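Local coordinates for protein mandelate racemase/muconate lactonizing enzyme/Enolase superfamily (Rhodobacter sphaeroides, PDB 2HZG) that belongs to the enolase superfamily, pairing an enolase-type N-terminal domain with a TIM-barrel domain that carries a sodium ion, its precise function being unassigned, at residues A[58-61]-A[62-66]; A[368-371]-A[372-376]. One frame throughout, in Å; residues are numbered along the deposited sequence.

Contact 1 (A[58-61]-A[62-66]); sequences PKSH and GVCRP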
ATOM      1  N   PRO A  58     -15.504 -11.229   1.910  1.00 16.97           N
ATOM      2  CA  PRO A  58     -15.354 -12.598   1.404  1.00 16.99           C
ATOM      3  C   PRO A  58     -13.925 -12.788   0.893  1.00 17.53           C
ATOM      4  O   PRO A  58     -13.325 -11.848   0.352  1.00 17.80           O
ATOM      5  CB  PRO A  58     -16.348 -12.647   0.233  1.00 17.39           C
ATOM      6  CG  PRO A  58     -17.381 -11.623   0.559  1.00 15.98           C
ATOM      7  CD  PRO A  58     -16.587 -10.504   1.219  1.00 16.92           C
ATOM      8  N   LYS A  59     -13.338 -13.959   1.087  1.00 17.60           N
ATOM      9  CA  LYS A  59     -11.985 -14.139   0.566  1.00 17.68           C
ATOM     10  C   LYS A  59     -11.985 -14.115  -0.970  1.00 17.07           C
ATOM     11  O   LYS A  59     -13.005 -14.423  -1.613  1.00 16.92           O
ATOM     12  CB  LYS A  59     -11.336 -15.408   1.123  1.00 17.83           C
ATOM     13  CG  LYS A  59     -11.798 -16.698   0.462  1.00 19.62           C
ATOM     14  CD  LYS A  59     -11.044 -17.911   1.009  1.00 21.47           C
ATOM     15  CE  LYS A  59     -11.874 -19.163   0.721  1.00 24.62           C
ATOM     16  NZ  LYS A  59     -11.677 -20.216   1.762  1.00 27.94           N
ATOM     17  N   SER A  60     -10.854 -13.729  -1.551  1.00 16.56           N
ATOM     18  CA  SER A  60     -10.686 -13.762  -3.000  1.00 16.79           C
ATOM     19  C   SER A  60      -9.986 -15.049  -3.411  1.00 16.62           C
ATOM     20  O   SER A  60     -10.240 -15.600  -4.480  1.00 16.24           O
ATOM     21  CB  SER A  60      -9.898 -12.536  -3.494  1.00 16.77           C
ATOM     22  OG  SER A  60     -10.742 -11.402  -3.459  1.00 17.10           O
ATOM     23  N   HIS A  61      -9.106 -15.500  -2.532  1.00 16.89           N
ATOM     24  CA  HIS A  61      -8.312 -16.713  -2.700  1.00 18.01           C
ATOM     25  C   HIS A  61      -7.449 -16.863  -1.444  1.00 18.26           C
ATOM     26  O   HIS A  61      -7.631 -16.103  -0.486  1.00 18.27           O
ATOM     27  CB  HIS A  61      -7.463 -16.669  -3.989  1.00 17.93           C
ATOM     28  CG  HIS A  61      -6.531 -15.502  -4.076  1.00 18.42           C
ATOM     29  ND1 HIS A  61      -6.873 -14.322  -4.701  1.00 20.38           N
ATOM     30  CD2 HIS A  61      -5.261 -15.343  -3.640  1.00 16.98           C
ATOM     31  CE1 HIS A  61      -5.853 -13.483  -4.636  1.00 18.98           C
ATOM     32  NE2 HIS A  61      -4.862 -14.082  -4.008  1.00 19.13           N
ATOM     33  N   GLY A  62      -6.548 -17.850  -1.435  1.00 18.75           N
ATOM     34  CA  GLY A  62      -5.777 -18.222  -0.239  1.00 18.14           C
ATOM     35  C   GLY A  62      -4.870 -17.168   0.366  1.00 18.35           C
ATOM     36  O   GLY A  62      -4.602 -17.195   1.572  1.00 18.03           O
ATOM     37  N   VAL A  63      -4.364 -16.239  -0.451  1.00 18.54           N
ATOM     38  CA  VAL A  63      -3.546 -15.136   0.094  1.00 18.58           C
ATOM     39  C   VAL A  63      -4.230 -13.772  -0.068  1.00 18.41           C
ATOM     40  O   VAL A  63      -3.587 -12.706  -0.041  1.00 17.86           O
ATOM     41  CB  VAL A  63      -2.052 -15.167  -0.380  1.00 19.19           C
ATOM     42  CG1 VAL A  63      -1.361 -16.492   0.081  1.00 19.76           C
ATOM     43  CG2 VAL A  63      -1.928 -14.961  -1.887  1.00 18.88           C
ATOM     44  N   CYS A  64      -5.553 -13.831  -0.225  1.00 17.87           N
ATOM     45  CA  CYS A  64      -6.392 -12.644  -0.135  1.00 17.45           C
ATOM     46  C   CYS A  64      -7.643 -12.961   0.724  1.00 17.32           C
ATOM     47  O   CYS A  64      -8.779 -12.923   0.258  1.00 16.95           O
ATOM     48  CB  CYS A  64      -6.740 -12.127  -1.534  1.00 17.41           C
ATOM     49  SG  CYS A  64      -7.471 -10.494  -1.588  1.00 17.66           S
ATOM     50  N   ARG A  65      -7.399 -13.295   1.985  1.00 16.36           N
ATOM     51  CA  ARG A  65      -8.469 -13.569   2.932  1.00 16.88           C
ATOM     52  C   ARG A  65      -8.778 -12.325   3.742  1.00 15.94           C
ATOM     53  O   ARG A  65      -7.913 -11.464   3.886  1.00 16.21           O
ATOM     54  CB  ARG A  65      -8.029 -14.682   3.890  1.00 16.64           C
ATOM     55  CG  ARG A  65      -7.711 -15.952   3.177  1.00 19.61           C
ATOM     56  CD  ARG A  65      -7.533 -17.103   4.133  1.00 23.35           C
ATOM     57  NE  ARG A  65      -6.441 -17.922   3.649  1.00 31.87           N
ATOM     58  CZ  ARG A  65      -6.165 -19.153   4.078  1.00 36.98           C
ATOM     59  NH1 ARG A  65      -6.925 -19.717   5.021  1.00 36.76           N
ATOM     60  NH2 ARG A  65      -5.122 -19.813   3.560  1.00 36.36           N
ATOM     61  N   PRO A  66      -9.993 -12.248   4.311  1.00 15.75           N
ATOM     62  CA  PRO A  66     -10.287 -11.163   5.252  1.00 15.29           C
ATOM     63  C   PRO A  66      -9.334 -11.251   6.437  1.00 15.24           C
ATOM     64  O   PRO A  66      -8.948 -12.353   6.847  1.00 15.13           O
ATOM     65  CB  PRO A  66     -11.719 -11.469   5.707  1.00 15.63           C
ATOM     66  CG  PRO A  66     -11.873 -13.000   5.476  1.00 15.41           C
ATOM     67  CD  PRO A  66     -11.136 -13.173   4.161  1.00 15.20           C
TER
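Cys64 lays its CB over one face of the His61 imidazole in a CH-pi contact, the carbon 3.7 Å from the centroid of the His61 ring and displaced toward the rim at CE1. The ring stands there because CG of His61 sits between its own backbone N and carbonyl carbon (chi1 57°), which folds the imidazole back against the chain that follows. Val63 reaches the same ring from another direction: its CG2 lies in the ring plane at the edge, 3.7 Å from His61 NE2. The thiol stays oblique to the ring, Cys64 SG lying 5.1 Å from the His61 centroid, while also resting 3.7 Å from Ser60 CB.

The backbone that brings these groups together is a type I beta turn from His61 to Cys64, closed by Cys64 N donating to His61 O at 3.1 Å. A second, nearly straight bond runs from Ser60 N to Cys64 O (2.9 Å, 173° at the hydrogen), and Lys59 CA also approaches that oxygen. Beyond it, CD of Pro66 rests 3.8 Å from Lys59 CB. On the turn itself Arg65 bends at chi3 so that NE donates to Gly62 O at 2.9 Å, an acceptor lying in the guanidinium plane; NH2 adds a weak bond to the same oxygen.

Outside the turn, Asp95 is hydrogen-bonded to His61 NE2, which would restrain the ring's rotation. Lys59 NZ forms a salt bridge with Asp20 of the second subunit, and Ser60 OG a hydrogen bond with Asp27 of that subunit, making the turn part of the dimer interface. The segment lies in the loop between helices 48-56 and 79-92 of the N-terminal domain, with Val63 packed on Tyr91 and Arg65 on Asn92 of the latter helix.

Contact 2 (A[368-371]-A[372-376]); sequences ASAL and RRYLV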
ATOM      1  N   ALA A 368     -16.222   4.654  26.908  1.00 18.50           N
ATOM      2  CA  ALA A 368     -17.482   4.212  26.298  1.00 19.20           C
ATOM      3  C   ALA A 368     -18.384   5.384  25.919  1.00 19.70           C
ATOM      4  O   ALA A 368     -19.164   5.281  24.974  1.00 20.18           O
ATOM      5  CB  ALA A 368     -18.223   3.262  27.233  1.00 19.80           C
ATOM      6  N   SER A 369     -18.295   6.499  26.650  1.00 20.27           N
ATOM      7  CA  SER A 369     -18.988   7.746  26.232  1.00 20.40           C
ATOM      8  C   SER A 369     -18.605   8.245  24.815  1.00 20.80           C
ATOM      9  O   SER A 369     -19.442   8.808  24.115  1.00 21.48           O
ATOM     10  CB  SER A 369     -18.755   8.878  27.235  1.00 19.80           C
ATOM     11  OG  SER A 369     -17.384   9.194  27.349  1.00 20.54           O
ATOM     12  N   ALA A 370     -17.351   8.064  24.409  1.00 20.84           N
ATOM     13  CA  ALA A 370     -16.930   8.432  23.054  1.00 21.86           C
ATOM     14  C   ALA A 370     -17.547   7.504  22.036  1.00 22.00           C
ATOM     15  O   ALA A 370     -18.080   7.955  21.019  1.00 22.79           O
ATOM     16  CB  ALA A 370     -15.388   8.444  22.916  1.00 21.16           C
ATOM     17  N   LEU A 371     -17.503   6.206  22.311  1.00 22.78           N
ATOM     18  CA  LEU A 371     -18.183   5.232  21.449  1.00 23.89           C
ATOM     19  C   LEU A 371     -19.646   5.635  21.187  1.00 24.55           C
ATOM     20  O   LEU A 371     -20.104   5.592  20.047  1.00 24.75           O
ATOM     21  CB  LEU A 371     -18.086   3.811  22.018  1.00 24.17           C
ATOM     22  CG  LEU A 371     -16.678   3.314  22.385  1.00 24.42           C
ATOM     23  CD1 LEU A 371     -16.790   2.001  23.143  1.00 25.58           C
ATOM     24  CD2 LEU A 371     -15.776   3.154  21.155  1.00 26.20           C
ATOM     25  N   ARG A 372     -20.354   6.090  22.224  1.00 24.37           N
ATOM     26  CA  ARG A 372     -21.762   6.467  22.062  1.00 25.04           C
ATOM     27  C   ARG A 372     -21.955   7.759  21.243  1.00 24.50           C
ATOM     28  O   ARG A 372     -22.789   7.824  20.338  1.00 24.23           O
ATOM     29  CB  ARG A 372     -22.455   6.565  23.424  1.00 24.80           C
ATOM     30  CG  ARG A 372     -23.923   6.949  23.329  1.00 29.56           C
ATOM     31  CD  ARG A 372     -24.651   6.798  24.672  1.00 34.33           C
ATOM     32  NE  ARG A 372     -24.691   5.407  25.126  1.00 38.35           N
ATOM     33  CZ  ARG A 372     -25.528   4.472  24.662  1.00 42.01           C
ATOM     34  NH1 ARG A 372     -25.472   3.237  25.160  1.00 42.73           N
ATOM     35  NH2 ARG A 372     -26.420   4.755  23.703  1.00 41.77           N
ATOM     36  N   ARG A 373     -21.174   8.783  21.568  1.00 23.52           N
ATOM     37  CA  ARG A 373     -21.330  10.073  20.923  1.00 23.29           C
ATOM     38  C   ARG A 373     -20.997  10.062  19.420  1.00 22.09           C
ATOM     39  O   ARG A 373     -21.674  10.712  18.605  1.00 21.81           O
ATOM     40  CB  ARG A 373     -20.427  11.074  21.629  1.00 23.57           C
ATOM     41  CG  ARG A 373     -20.605  12.480  21.175  1.00 26.12           C
ATOM     42  CD  ARG A 373     -20.001  13.366  22.217  1.00 32.67           C
ATOM     43  NE  ARG A 373     -20.481  14.730  22.084  1.00 39.59           N
ATOM     44  CZ  ARG A 373     -21.466  15.266  22.798  1.00 41.95           C
ATOM     45  NH1 ARG A 373     -22.104  14.562  23.728  1.00 41.21           N
ATOM     46  NH2 ARG A 373     -21.797  16.530  22.584  1.00 44.37           N
ATOM     47  N   TYR A 374     -19.939   9.338  19.064  1.00 20.23           N
ATOM     48  CA  TYR A 374     -19.363   9.472  17.730  1.00 19.70           C
ATOM     49  C   TYR A 374     -19.561   8.269  16.807  1.00 19.36           C
ATOM     50  O   TYR A 374     -19.055   8.274  15.683  1.00 18.15           O
ATOM     51  CB  TYR A 374     -17.884   9.765  17.857  1.00 18.26           C
ATOM     52  CG  TYR A 374     -17.564  11.031  18.629  1.00 18.95           C
ATOM     53  CD1 TYR A 374     -17.640  12.298  18.012  1.00 16.70           C
ATOM     54  CD2 TYR A 374     -17.126  10.964  19.950  1.00 17.12           C
ATOM     55  CE1 TYR A 374     -17.317  13.453  18.706  1.00 14.76           C
ATOM     56  CE2 TYR A 374     -16.795  12.120  20.653  1.00 15.97           C
ATOM     57  CZ  TYR A 374     -16.895  13.358  20.024  1.00 16.62           C
ATOM     58  OH  TYR A 374     -16.556  14.488  20.731  1.00 17.64           O
ATOM     59  N   LEU A 375     -20.283   7.253  17.282  1.00 19.24           N
ATOM     60  CA  LEU A 375     -20.438   6.006  16.530  1.00 20.40           C
ATOM     61  C   LEU A 375     -21.109   6.251  15.194  1.00 20.01           C
ATOM     62  O   LEU A 375     -22.121   6.934  15.126  1.00 19.86           O
ATOM     63  CB  LEU A 375     -21.248   4.972  17.315  1.00 20.97           C
ATOM     64  CG  LEU A 375     -21.057   3.485  16.945  1.00 22.64           C
ATOM     65  CD1 LEU A 375     -19.588   3.036  16.796  1.00 22.27           C
ATOM     66  CD2 LEU A 375     -21.793   2.581  17.957  1.00 24.98           C
ATOM     67  N   VAL A 376     -20.528   5.680  14.144  1.00 19.60           N
ATOM     68  CA  VAL A 376     -21.098   5.724  12.807  1.00 19.29           C
ATOM     69  C   VAL A 376     -21.803   4.395  12.562  1.00 19.57           C
ATOM     70  O   VAL A 376     -21.178   3.327  12.653  1.00 19.14           O
ATOM     71  CB  VAL A 376     -20.002   5.969  11.735  1.00 19.04           C
ATOM     72  CG1 VAL A 376     -20.585   5.936  10.340  1.00 18.87           C
ATOM     73  CG2 VAL A 376     -19.275   7.320  12.001  1.00 19.08           C
TER
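Tyr374 and Ala370, one helical turn apart, meet on the buried side of the short alpha-helix 368-374, which follows the TIM-barrel strands in the chain. The phenol ring turns its edge toward the preceding turn: Tyr374 CD2 comes within 3.3 Å of Ala370 O, which lies near the ring plane, and 4.3 Å from Ala370 CB. With CG anti to its own carbonyl carbon (chi1 -59°), the tyrosine ring is directed back along the helix. One face of this ring is covered by Arg373, whose CG sits 3.8 Å above the plane over the ring centre. From there the arginine side chain runs on extended from CG to NE, leading away from the first turn.

The same tyrosine binds Ala370 O through its backbone, Tyr374 N donating at 3.0 Å, while CD2 only lies alongside. The two preceding helical bonds, Arg372 N to Ala368 O and Arg373 N to Ser369 O, are both 3.1 Å long, giving three successive i-to-i+4 links.

Leu371 and Leu375 point to a different side of the helix from Tyr374, and both touch Leu393 in the C-terminal tail; Leu375 also packs on Phe11 and Leu13 of strand 5-14. Arg372, bent at chi3, reaches Glu394 through NH1 in a salt bridge, tying the exposed side of the helix to the chain's last modelled residue. On the tyrosine side, helix 336-340 supplies Gln336 and Leu337 as neighbours of the ring, and Asp340 OD2 is hydrogen-bonded to Tyr374 OH. One residue beyond Tyr374, Leu375 CB lies 3.0 Å from Leu371 O.

Along the chain the two contacts come in series, residues 58-66 well before 368-376, with the whole eight-stranded parallel barrel sheet between them. Their centres are 31 Å apart and their nearest atoms about 19 Å, so they do not touch. Contact 1 belongs to a loop of the N-terminal domain, whereas contact 2 takes in helix 368-374 and the residues just after it, beyond the last barrel strand, where the chain returns to pack against strand 5-14 of that same N-terminal domain. Contact 1 meets the second subunit through most of its residues, contact 2 through Val376 alone. Together they mark a dimer-facing loop and the join between the chain's beginning and its end.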